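Local structure of putative lipase/esterase (Lactobacillus plantarum WCFS1, 3BXP) at residues V69-Q74 with G91-W96; A150-Y155 with Q261-W266; K192-W197 with L211-A216. The protein is a putative carboxylesterase of the alpha/beta-hydrolase clan, probably hydrolysing ester bonds. All coordinates share one frame; numbering follows the deposited sequence. Where two conformers were deposited one is given.

Followed from the N terminus, the chain first closes a short loop at interaction 1, where strand 67-72 meets helix 85-99. Strand 150-154 then opens interaction 2, which waits for its partner until helix 258-269 near the C terminus. Within that long span lies interaction 3, a short loop from strand 194-199 to helix 208-219, so 2 and 3 nest and none cross. All three attach helices to one mixed sheet. Strands 150-154 and 194-199 are sheet neighbours, and helices 258-269 and 208-219 cover its opposite faces there. Interaction 1 lies on the other side of the chain's centre, about 19 Å from interaction 2 and 22 Å from interaction 3, centre to centre.

Interaction 1 (V69-Q74 with G91-W96)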
loop_
_atom_site.group_PDB
_atom_site.type_symbol
_atom_site.label_atom_id
_atom_site.label_comp_id
_atom_site.label_asym_id
_atom_site.label_seq_id
_atom_site.Cartn_x
_atom_site.Cartn_y
_atom_site.Cartn_z
ATOM N N VAL B 69 25.604 0.627 3.763
ATOM C CA VAL B 69 26.369 -0.437 4.474
ATOM C C VAL B 69 25.507 -1.676 4.408
ATOM O O VAL B 69 24.309 -1.608 4.692
ATOM C CB VAL B 69 26.659 -0.078 5.969
ATOM C CG1 VAL B 69 27.231 -1.307 6.807
ATOM C CG2 VAL B 69 27.626 1.156 6.093
ATOM N N VAL B 70 26.095 -2.804 4.024
ATOM C CA VAL B 70 25.379 -4.085 4.062
ATOM C C VAL B 70 25.831 -4.849 5.269
ATOM O O VAL B 70 27.031 -4.967 5.495
ATOM C CB VAL B 70 25.613 -4.895 2.753
ATOM C CG1 VAL B 70 24.895 -6.266 2.864
ATOM C CG2 VAL B 70 25.111 -4.075 1.504
ATOM N N LEU B 71 24.848 -5.279 6.072
ATOM C CA LEU B 71 25.015 -5.945 7.367
ATOM C C LEU B 71 24.618 -7.406 7.226
ATOM O O LEU B 71 23.461 -7.715 7.042
ATOM C CB LEU B 71 24.170 -5.280 8.439
ATOM C CG LEU B 71 24.052 -6.169 9.717
ATOM C CD1 LEU B 71 25.377 -6.571 10.356
ATOM C CD2 LEU B 71 23.099 -5.410 10.676
ATOM N N ASN B 72 25.608 -8.292 7.241
ATOM C CA ASN B 72 25.370 -9.710 7.188
ATOM C C ASN B 72 25.118 -10.270 8.583
ATOM O O ASN B 72 25.994 -10.756 9.199
ATOM C CB ASN B 72 26.569 -10.385 6.520
ATOM C CG ASN B 72 26.490 -10.414 4.971
ATOM O OD1 ASN B 72 25.587 -9.873 4.329
ATOM N ND2 ASN B 72 27.438 -11.123 4.380
ATOM N N TYR B 73 23.893 -10.137 9.039
ATOM C CA TYR B 73 23.483 -10.424 10.431
ATOM C C TYR B 73 23.518 -11.943 10.682
ATOM O O TYR B 73 23.523 -12.775 9.766
ATOM C CB TYR B 73 22.098 -9.790 10.711
ATOM C CG TYR B 73 21.110 -10.287 9.698
ATOM C CD1 TYR B 73 20.550 -11.542 9.839
ATOM C CD2 TYR B 73 20.778 -9.536 8.558
ATOM C CE1 TYR B 73 19.672 -12.077 8.883
ATOM C CE2 TYR B 73 19.915 -10.067 7.576
ATOM C CZ TYR B 73 19.377 -11.330 7.738
ATOM O OH TYR B 73 18.557 -11.858 6.749
ATOM N N GLN B 74 23.499 -12.295 11.958
ATOM C CA GLN B 74 23.528 -13.689 12.381
ATOM C C GLN B 74 22.521 -14.567 11.660
ATOM O O GLN B 74 21.310 -14.284 11.633
ATOM C CB GLN B 74 23.217 -13.725 13.873
ATOM C CG GLN B 74 23.422 -15.011 14.527
ATOM C CD GLN B 74 24.847 -15.453 14.463
ATOM O OE1 GLN B 74 25.735 -14.754 14.928
ATOM N NE2 GLN B 74 25.087 -16.624 13.885
ATOM N N GLY B 91 22.651 -2.875 16.176
ATOM C CA GLY B 91 23.059 -1.801 17.074
ATOM C C GLY B 91 24.552 -1.458 17.017
ATOM O O GLY B 91 24.938 -0.266 17.061
ATOM N N ALA B 92 25.389 -2.500 17.011
ATOM C CA ALA B 92 26.834 -2.343 16.907
ATOM C C ALA B 92 27.238 -1.692 15.565
ATOM O O ALA B 92 28.218 -0.962 15.497
ATOM C CB ALA B 92 27.548 -3.680 17.114
ATOM N N THR B 93 26.466 -1.958 14.514
ATOM C CA THR B 93 26.767 -1.432 13.164
ATOM C C THR B 93 26.421 0.064 13.108
ATOM O O THR B 93 27.148 0.900 12.492
ATOM C CB THR B 93 26.009 -2.240 12.065
ATOM O OG1 THR B 93 26.335 -3.630 12.160
ATOM C CG2 THR B 93 26.347 -1.731 10.666
ATOM N N ILE B 94 25.283 0.393 13.681
ATOM C CA ILE B 94 24.904 1.786 13.818
ATOM C C ILE B 94 25.993 2.534 14.631
ATOM O O ILE B 94 26.470 3.617 14.235
ATOM C CB ILE B 94 23.524 1.954 14.482
ATOM C CG1 ILE B 94 22.392 1.453 13.534
ATOM C CG2 ILE B 94 23.315 3.407 14.852
ATOM C CD1 ILE B 94 21.022 1.221 14.242
ATOM N N ASP B 95 26.409 1.952 15.742
ATOM C CA ASP B 95 27.503 2.545 16.528
ATOM C C ASP B 95 28.774 2.715 15.703
ATOM O O ASP B 95 29.371 3.787 15.610
ATOM C CB ASP B 95 27.762 1.648 17.726
ATOM C CG ASP B 95 28.754 2.225 18.706
ATOM O OD1 ASP B 95 29.903 2.334 18.320
ATOM O OD2 ASP B 95 28.413 2.496 19.864
ATOM N N TRP B 96 29.151 1.656 14.998
ATOM C CA TRP B 96 30.348 1.750 14.156
ATOM C C TRP B 96 30.252 2.898 13.130
ATOM O O TRP B 96 31.175 3.700 12.949
ATOM C CB TRP B 96 30.633 0.404 13.486
ATOM C CG TRP B 96 31.867 0.433 12.659
ATOM C CD1 TRP B 96 33.176 0.333 13.097
ATOM C CD2 TRP B 96 31.931 0.569 11.227
ATOM N NE1 TRP B 96 34.029 0.398 12.010
ATOM C CE2 TRP B 96 33.292 0.548 10.866
ATOM C CE3 TRP B 96 30.958 0.694 10.214
ATOM C CZ2 TRP B 96 33.708 0.650 9.524
ATOM C CZ3 TRP B 96 31.384 0.809 8.890
ATOM C CH2 TRP B 96 32.745 0.781 8.569
#
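V69 and L71 meet T93 in a buried strand-to-helix packing contact of the alpha/beta-hydrolase fold, where helix 85-99 lies against the central sheet. The helix belongs to the connection from strand 67-72 to strand 110-116, a beta-alpha-beta crossover that skips one strand: strand 35-41 runs between the two, parallel to both, and I94 reaches its I39. Strand 67-72 is itself held on both flanks, V69 and L71 pairing through their backbones with I40 and V70 with T19.

Alternate residues of the strand, V69 and L71, point toward the helix, and T93 fits across the interval between them. The backbones come nearest where L71 CA lies 7.6 Å from T93 CA. No hydrogen bond joins the two segments, so dispersion and exclusion of water hold the contact. T93 shares its two branches between the strand residues: CG2 lies 4.0 Å from V69 CG1, the two side chains lying alongside and pointing opposite ways, while the hydroxyl branch faces L71. That hydroxyl does not leave a polar group stranded in the core, because OG1 bonds back to Q89 O, one turn earlier in the same helix. The torsion that allows this sets OG1 anti to the carbonyl carbon (chi1 -56°) and leaves CG2 to face V69. W96 stands a little further back, its CZ3 4.7 Å from V69 CG2, and turns its side chain to I18. F16 touches both L71 and T93 and so extends the apolar layer.

The same helix adds further cover, I97 touching V69 and L90 touching L71. At the contact itself, both methyls of L71 border the T93 oxygen: CD1 lies 3.6 Å and CD2 4.0 Å from OG1.

Interaction 2 (A150-Y155 with Q261-W266); sequences AIILGY and QLALRW
The indole of W266 meets A150 and I151 through CH2 and CZ3 of its six-membered ring, and both come at it obliquely: A150 CB lies 4.0 Å from CH2, and I151 O 3.9 Å from the same atom. The ring of F195, on the neighbouring strand, meets the indole with planes at about 60°, and A225 also touches it. This is the alpha/beta-hydrolase fold, in which helix 258-269 packs on one face of the central sheet, segment 261-266 running nearly antiparallel to strand 150-154 (168°).

The W266 side chain extends from the helix with CG anti to the backbone N (chi1 -175°), which carries the far end of the ring down to the strand. Cutting W266 back to an alanine would probably leave a gap beside A150 CB and the I151 carbonyl and cost F195 one of its ring partners. One turn earlier A263 faces the strand, its CA 7.8 Å from I152 CA. I151 sends its side chain to the other face of the sheet, onto V123 and N127, and offers W266 just its carbonyl. I152 closes the contact with its terminal methyl: CD1 is 4.4 Å from A263 CB.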
loop_
_atom_site.group_PDB
_atom_site.type_symbol
_atom_site.label_atom_id
_atom_site.label_comp_id
_atom_site.label_asym_id
_atom_site.label_seq_id
_atom_site.Cartn_x
_atom_site.Cartn_y
_atom_site.Cartn_z
ATOM N N ALA B 150 14.448 6.201 10.406
ATOM C CA ALA B 150 13.373 5.565 9.580
ATOM C C ALA B 150 13.803 4.209 9.090
ATOM O O ALA B 150 14.979 3.854 9.134
ATOM C CB ALA B 150 13.003 6.427 8.366
ATOM N N ILE B 151 12.837 3.478 8.554
ATOM C CA ILE B 151 13.107 2.140 8.016
ATOM C C ILE B 151 12.393 2.005 6.681
ATOM O O ILE B 151 11.418 2.712 6.396
ATOM C CB ILE B 151 12.695 0.938 9.015
ATOM C CG1 ILE B 151 11.174 0.709 9.109
ATOM C CG2 ILE B 151 13.338 1.156 10.393
ATOM C CD1 ILE B 151 10.757 -0.538 9.925
ATOM N N ILE B 152 12.933 1.107 5.886
ATOM C CA ILE B 152 12.341 0.677 4.609
ATOM C C ILE B 152 12.267 -0.832 4.697
ATOM O O ILE B 152 13.237 -1.467 5.124
ATOM C CB ILE B 152 13.236 1.081 3.384
ATOM C CG1 ILE B 152 13.191 2.601 3.140
ATOM C CG2 ILE B 152 12.775 0.339 2.126
ATOM C CD1 ILE B 152 14.224 3.098 2.135
ATOM N N LEU B 153 11.097 -1.376 4.356
ATOM C CA LEU B 153 10.890 -2.821 4.352
ATOM C C LEU B 153 10.386 -3.292 3.022
ATOM O O LEU B 153 9.367 -2.808 2.531
ATOM C CB LEU B 153 9.895 -3.267 5.449
ATOM C CG LEU B 153 10.243 -2.921 6.907
ATOM C CD1 LEU B 153 9.067 -3.292 7.816
ATOM C CD2 LEU B 153 11.504 -3.724 7.296
ATOM N N GLY B 154 11.120 -4.221 2.410
ATOM C CA GLY B 154 10.645 -4.886 1.169
ATOM C C GLY B 154 10.364 -6.350 1.418
ATOM O O GLY B 154 11.213 -7.078 1.972
ATOM N N TYR B 155 9.173 -6.768 1.028
ATOM C CA TYR B 155 8.704 -8.115 1.279
ATOM C C TYR B 155 9.236 -8.656 2.630
ATOM O O TYR B 155 9.797 -9.746 2.668
ATOM C CB TYR B 155 9.089 -9.058 0.118
ATOM C CG TYR B 155 10.472 -8.888 -0.465
ATOM C CD1 TYR B 155 10.756 -7.854 -1.306
ATOM C CD2 TYR B 155 11.476 -9.786 -0.199
ATOM C CE1 TYR B 155 12.016 -7.713 -1.887
ATOM C CE2 TYR B 155 12.751 -9.658 -0.750
ATOM C CZ TYR B 155 13.013 -8.625 -1.574
ATOM O OH TYR B 155 14.246 -8.497 -2.150
ATOM N N GLN B 261 11.614 4.635 -6.731
ATOM C CA GLN B 261 11.194 6.019 -7.024
ATOM C C GLN B 261 10.262 6.514 -5.913
ATOM O O GLN B 261 10.388 7.632 -5.397
ATOM C CB GLN B 261 10.499 6.081 -8.368
ATOM C CG GLN B 261 11.331 5.672 -9.556
ATOM C CD GLN B 261 10.606 5.948 -10.856
ATOM O OE1 GLN B 261 10.271 7.102 -11.142
ATOM N NE2 GLN B 261 10.322 4.890 -11.634
ATOM N N LEU B 262 9.379 5.627 -5.477
ATOM C CA LEU B 262 8.460 5.932 -4.386
ATOM C C LEU B 262 9.181 6.080 -3.065
ATOM O O LEU B 262 8.862 6.968 -2.260
ATOM C CB LEU B 262 7.368 4.891 -4.287
ATOM C CG LEU B 262 6.385 4.717 -5.438
ATOM C CD1 LEU B 262 5.502 3.469 -5.197
ATOM C CD2 LEU B 262 5.498 5.919 -5.688
ATOM N N ALA B 263 10.126 5.175 -2.816
ATOM C CA ALA B 263 10.868 5.214 -1.558
ATOM C C ALA B 263 11.683 6.443 -1.443
ATOM O O ALA B 263 11.741 7.043 -0.409
ATOM C CB ALA B 263 11.750 3.915 -1.447
ATOM N N LEU B 264 12.341 6.837 -2.541
ATOM C CA LEU B 264 13.163 8.043 -2.513
ATOM C C LEU B 264 12.319 9.272 -2.231
ATOM O O LEU B 264 12.681 10.108 -1.381
ATOM C CB LEU B 264 13.915 8.188 -3.824
ATOM C CG LEU B 264 15.011 7.098 -3.874
ATOM C CD1 LEU B 264 15.626 6.963 -5.221
ATOM C CD2 LEU B 264 16.155 7.341 -2.817
ATOM N N ARG B 265 11.165 9.373 -2.894
ATOM C CA ARG B 265 10.284 10.513 -2.673
ATOM C C ARG B 265 9.813 10.546 -1.227
ATOM O O ARG B 265 9.716 11.614 -0.614
ATOM C CB ARG B 265 9.066 10.481 -3.622
ATOM C CG ARG B 265 9.423 10.500 -5.100
ATOM N N TRP B 266 9.498 9.373 -0.683
ATOM C CA TRP B 266 9.071 9.275 0.707
ATOM C C TRP B 266 10.175 9.791 1.646
ATOM O O TRP B 266 9.903 10.456 2.651
ATOM C CB TRP B 266 8.735 7.815 1.078
ATOM C CG TRP B 266 8.191 7.596 2.427
ATOM C CD1 TRP B 266 6.905 7.759 2.845
ATOM C CD2 TRP B 266 8.931 7.163 3.572
ATOM N NE1 TRP B 266 6.794 7.445 4.176
ATOM C CE2 TRP B 266 8.025 7.059 4.640
ATOM C CE3 TRP B 266 10.259 6.774 3.760
ATOM C CZ2 TRP B 266 8.405 6.610 5.918
ATOM C CZ3 TRP B 266 10.651 6.368 5.047
ATOM C CH2 TRP B 266 9.731 6.260 6.083
#

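Interaction 3 (K192-W197 with L211-A216)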
loop_
_atom_site.group_PDB
_atom_site.type_symbol
_atom_site.label_atom_id
_atom_site.label_comp_id
_atom_site.label_asym_id
_atom_site.label_seq_id
_atom_site.Cartn_x
_atom_site.Cartn_y
_atom_site.Cartn_z
ATOM N N LYS B 192 10.065 4.275 14.634
ATOM C CA LYS B 192 10.389 5.303 13.610
ATOM C C LYS B 192 9.544 5.029 12.366
ATOM O O LYS B 192 9.070 3.915 12.143
ATOM C CB LYS B 192 11.857 5.275 13.206
ATOM C CG LYS B 192 12.850 5.447 14.323
ATOM C CD LYS B 192 12.625 6.743 15.090
ATOM C CE LYS B 192 13.583 6.802 16.310
ATOM N NZ LYS B 192 13.541 8.118 17.013
ATOM N N PRO B 193 9.340 6.052 11.534
ATOM C CA PRO B 193 8.549 5.906 10.322
ATOM C C PRO B 193 9.066 4.796 9.380
ATOM O O PRO B 193 10.267 4.530 9.265
ATOM C CB PRO B 193 8.691 7.288 9.660
ATOM C CG PRO B 193 8.850 8.185 10.788
ATOM C CD PRO B 193 9.772 7.435 11.721
ATOM N N ALA B 194 8.120 4.233 8.644
ATOM C CA ALA B 194 8.444 3.157 7.749
ATOM C C ALA B 194 7.790 3.286 6.366
ATOM O O ALA B 194 6.658 3.680 6.221
ATOM C CB ALA B 194 8.065 1.798 8.396
ATOM N N PHE B 195 8.571 2.932 5.378
ATOM C CA PHE B 195 8.094 2.668 4.027
ATOM C C PHE B 195 8.150 1.186 3.832
ATOM O O PHE B 195 9.207 0.547 3.883
ATOM C CB PHE B 195 8.999 3.416 3.014
ATOM C CG PHE B 195 8.620 3.226 1.546
ATOM C CD1 PHE B 195 9.014 2.115 0.820
ATOM C CD2 PHE B 195 7.913 4.209 0.880
ATOM C CE1 PHE B 195 8.658 1.966 -0.478
ATOM C CE2 PHE B 195 7.560 4.043 -0.427
ATOM C CZ PHE B 195 7.937 2.905 -1.118
ATOM N N VAL B 196 6.994 0.615 3.554
ATOM C CA VAL B 196 6.849 -0.824 3.373
ATOM C C VAL B 196 6.310 -1.093 1.957
ATOM O O VAL B 196 5.385 -0.430 1.477
ATOM C CB VAL B 196 5.873 -1.388 4.435
ATOM C CG1 VAL B 196 5.710 -2.901 4.368
ATOM C CG2 VAL B 196 6.231 -0.965 5.851
ATOM N N TRP B 197 6.895 -2.059 1.294
ATOM C CA TRP B 197 6.386 -2.532 -0.025
ATOM C C TRP B 197 6.481 -4.026 -0.133
ATOM O O TRP B 197 7.318 -4.684 0.512
ATOM C CB TRP B 197 7.076 -1.842 -1.215
ATOM C CG TRP B 197 8.457 -2.289 -1.448
ATOM C CD1 TRP B 197 9.585 -1.806 -0.832
ATOM C CD2 TRP B 197 8.905 -3.336 -2.327
ATOM N NE1 TRP B 197 10.681 -2.463 -1.276
ATOM C CE2 TRP B 197 10.296 -3.420 -2.191
ATOM C CE3 TRP B 197 8.267 -4.232 -3.179
ATOM C CZ2 TRP B 197 11.053 -4.339 -2.911
ATOM C CZ3 TRP B 197 9.038 -5.128 -3.912
ATOM C CH2 TRP B 197 10.405 -5.173 -3.765
ATOM N N LEU B 211 1.078 -6.720 5.902
ATOM C CA LEU B 211 -0.238 -6.218 6.333
ATOM C C LEU B 211 -0.240 -6.110 7.857
ATOM O O LEU B 211 -0.757 -5.182 8.432
ATOM C CB LEU B 211 -1.348 -7.186 5.885
ATOM C CG LEU B 211 -1.656 -7.145 4.394
ATOM C CD1 LEU B 211 -2.436 -8.394 3.975
ATOM C CD2 LEU B 211 -2.459 -5.852 4.003
ATOM N N LYS B 212 0.350 -7.092 8.504
ATOM C CA LYS B 212 0.402 -7.120 9.981
ATOM C C LYS B 212 1.243 -5.940 10.527
ATOM O O LYS B 212 0.812 -5.237 11.449
ATOM C CB LYS B 212 0.984 -8.445 10.481
ATOM C CG LYS B 212 0.057 -9.602 10.391
ATOM C CD LYS B 212 0.790 -10.940 10.569
ATOM C CE LYS B 212 -0.120 -12.112 10.877
ATOM N NZ LYS B 212 -0.345 -12.260 12.392
ATOM N N TYR B 213 2.415 -5.693 9.967
ATOM C CA TYR B 213 3.266 -4.588 10.463
ATOM C C TYR B 213 2.570 -3.227 10.180
ATOM O O TYR B 213 2.521 -2.311 11.007
ATOM C CB TYR B 213 4.637 -4.631 9.771
ATOM C CG TYR B 213 5.621 -3.741 10.441
ATOM C CD1 TYR B 213 6.014 -3.979 11.731
ATOM C CD2 TYR B 213 6.154 -2.628 9.795
ATOM C CE1 TYR B 213 6.919 -3.147 12.401
ATOM C CE2 TYR B 213 7.049 -1.786 10.452
ATOM C CZ TYR B 213 7.433 -2.051 11.741
ATOM O OH TYR B 213 8.335 -1.188 12.387
ATOM N N VAL B 214 2.040 -3.068 8.971
ATOM C CA VAL B 214 1.360 -1.816 8.611
ATOM C C VAL B 214 0.136 -1.570 9.496
ATOM O O VAL B 214 -0.093 -0.453 9.947
ATOM C CB VAL B 214 1.043 -1.751 7.105
ATOM C CG1 VAL B 214 0.274 -0.462 6.726
ATOM C CG2 VAL B 214 2.397 -1.850 6.300
ATOM N N GLN B 215 -0.645 -2.611 9.764
ATOM C CA GLN B 215 -1.789 -2.436 10.636
ATOM C C GLN B 215 -1.362 -1.808 11.939
ATOM O O GLN B 215 -1.951 -0.857 12.422
ATOM C CB GLN B 215 -2.464 -3.784 10.883
ATOM C CG GLN B 215 -3.534 -3.792 11.970
ATOM C CD GLN B 215 -2.984 -3.969 13.380
ATOM O OE1 GLN B 215 -2.056 -4.752 13.612
ATOM N NE2 GLN B 215 -3.558 -3.239 14.323
ATOM N N ALA B 216 -0.290 -2.348 12.496
ATOM C CA ALA B 216 0.138 -1.969 13.865
ATOM C C ALA B 216 0.688 -0.557 13.861
ATOM O O ALA B 216 0.476 0.208 14.794
ATOM C CB ALA B 216 1.236 -2.961 14.383
#
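V196 and V214 make the closest approach in this contact, methyl against methyl. With CG1 anti to the backbone N (chi1 178°), V214 CG2 is left beside that N and turned to V196, 4.0 Å from V196 CG2. It is about as near to V196 CB and CG1, so one methyl rests against the whole branch point of the other valine.

The aromatic packing comes from Y213, whose ring presents its edge to the strand. A194 CB sits 4.3 Å from CE2 and V196 CG2 4.3 Å from CD2, both near the ring plane, so the tyrosine slots in alongside the small A194. I151 and L153 of the adjacent strand touch Y213 as well.

The polar bonds lie outside the contact. Y213 OH bonds to N127 ND2, which also bonds K192 O, linking the tyrosine, helix 118-129 and the residue two before the strand. K212 NZ forms a salt bridge with D159. V214 also packs on L211 of the second subunit.

The segments belong to the beta-alpha-beta unit of strand 194-199, helix 208-219 and strand 224-229 in the alpha/beta-hydrolase sheet. The axes of 194-197 and 211-216 pass 9.7 Å apart and cross at -151°, and Y226 of the third element touches both valines. With no hydrogen bond across it, the contact depends on apolar fit, while the hydroxyl of the buried Y213 gets its partner from N127, a bond that probably limits how the ring can turn while its edge rests on A194 and V196.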